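Local coordinates for protein TetR family transcriptional regulator (Chloroflexus aurantiacus, PDB 3NRG) that probably binds DNA as a TetR-type transcription factor, using an N-terminal helix-turn-helix domain to recognise regulatory sequences, at residues 33-36 against 37-40. Sequence-based numbering, arbitrary orientation.
Sequences SVSI and NRIT
Ser35 caps the start of helix 36-43 by accepting a hydrogen bond from the backbone of Arg38. Its OG lies 3.3 Å from Arg38 N, with an N-H...O angle of 152°. With chi1 at 175° the hydroxyl points away from the Ser35 N and lies beside its carbonyl carbon, where it faces the N-H of Arg38. The i to i+4 helix bonds begin at the cap residue itself. Ile39 N donates to Ser35 O at 3.2 Å, and Thr40 N to Ile36 O at 3.1 Å. Thr40 OG1 also donates to Asn37 O, reaching it from above the carbonyl plane.

The Arg38 side chain doubles back along the loop, bent at chi3 (60°). One face of its guanidinium rests on Ser35 CB, which sits 3.6 Å above the plane and toward the rim. At the guanidinium edge, NH2 makes a weak hydrogen bond to Ser33 O at 3.4 Å. NH2 has its stronger partner in Glu25, a salt bridge, and OE2 of Glu25 also accepts from Ser35 N.

On the apolar side, Ile39 CD1 meets Val34 CG1 and Ile36 CD1, each at 4.2 Å. Ile36 also touches Phe50 and Tyr51, in the second half of the predicted helix-turn-helix. The cap opens the first helix of that motif, and Glu25 with the packing of Val34 on Phe26 and Ile39 on Leu22 joins this start to helix 12-28.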
loop_
_atom_site.group_PDB
_atom_site.type_symbol
_atom_site.label_atom_id
_atom_site.label_comp_id
_atom_site.label_asym_id
_atom_site.label_seq_id
_atom_site.Cartn_x
_atom_site.Cartn_y
_atom_site.Cartn_z
ATOM N N SER A 33 6.190 -11.690 -15.557
ATOM C CA SER A 33 7.277 -12.585 -15.135
ATOM C C SER A 33 6.820 -13.616 -14.059
ATOM O O SER A 33 7.625 -14.453 -13.631
ATOM C CB SER A 33 8.465 -11.770 -14.626
ATOM O OG SER A 33 9.578 -12.596 -14.323
ATOM N N VAL A 34 5.527 -13.564 -13.651
ATOM C CA VAL A 34 4.960 -14.490 -12.660
ATOM C C VAL A 34 4.857 -15.906 -13.250
ATOM O O VAL A 34 4.308 -16.083 -14.344
ATOM C CB VAL A 34 3.596 -13.977 -12.105
ATOM C CG1 VAL A 34 2.870 -15.061 -11.306
ATOM C CG2 VAL A 34 3.789 -12.716 -11.257
ATOM N N SER A 35 5.422 -16.907 -12.534
ATOM C CA SER A 35 5.432 -18.305 -12.972
ATOM C C SER A 35 4.453 -19.160 -12.168
ATOM O O SER A 35 4.598 -19.291 -10.950
ATOM C CB SER A 35 6.842 -18.884 -12.882
ATOM O OG SER A 35 6.864 -20.267 -13.197
ATOM N N ILE A 36 3.459 -19.753 -12.858
ATOM C CA ILE A 36 2.450 -20.636 -12.251
ATOM C C ILE A 36 3.100 -21.931 -11.719
ATOM O O ILE A 36 2.732 -22.407 -10.645
ATOM C CB ILE A 36 1.293 -20.927 -13.266
ATOM C CG1 ILE A 36 0.597 -19.609 -13.756
ATOM C CG2 ILE A 36 0.277 -21.939 -12.710
ATOM C CD1 ILE A 36 -0.046 -18.731 -12.661
ATOM N N ASN A 37 4.088 -22.474 -12.457
ATOM C CA ASN A 37 4.810 -23.685 -12.047
ATOM C C ASN A 37 5.672 -23.448 -10.807
ATOM O O ASN A 37 5.816 -24.354 -9.983
ATOM C CB ASN A 37 5.651 -24.239 -13.197
ATOM C CG ASN A 37 4.835 -24.870 -14.303
ATOM O OD1 ASN A 37 3.742 -25.420 -14.084
ATOM N ND2 ASN A 37 5.385 -24.877 -15.499
ATOM N N ARG A 38 6.227 -22.216 -10.657
ATOM C CA ARG A 38 7.012 -21.844 -9.474
ATOM C C ARG A 38 6.085 -21.777 -8.241
ATOM O O ARG A 38 6.485 -22.186 -7.149
ATOM C CB ARG A 38 7.754 -20.502 -9.702
ATOM C CG ARG A 38 8.655 -20.073 -8.536
ATOM C CD ARG A 38 9.771 -19.122 -8.957
ATOM N NE ARG A 38 9.270 -17.878 -9.551
ATOM C CZ ARG A 38 9.545 -17.487 -10.793
ATOM N NH1 ARG A 38 10.328 -18.225 -11.571
ATOM N NH2 ARG A 38 9.053 -16.347 -11.260
ATOM N N ILE A 39 4.820 -21.340 -8.446
ATOM C CA ILE A 39 3.810 -21.285 -7.392
ATOM C C ILE A 39 3.499 -22.690 -6.879
ATOM O O ILE A 39 3.617 -22.934 -5.682
ATOM C CB ILE A 39 2.533 -20.534 -7.871
ATOM C CG1 ILE A 39 2.818 -19.020 -8.046
ATOM C CG2 ILE A 39 1.343 -20.775 -6.906
ATOM C CD1 ILE A 39 1.774 -18.262 -8.876
ATOM N N THR A 40 3.159 -23.631 -7.800
ATOM C CA THR A 40 2.822 -25.015 -7.439
ATOM C C THR A 40 3.995 -25.758 -6.800
ATOM O O THR A 40 3.785 -26.554 -5.883
ATOM C CB THR A 40 2.207 -25.768 -8.630
ATOM O OG1 THR A 40 3.131 -25.780 -9.715
ATOM C CG2 THR A 40 0.873 -25.171 -9.078
#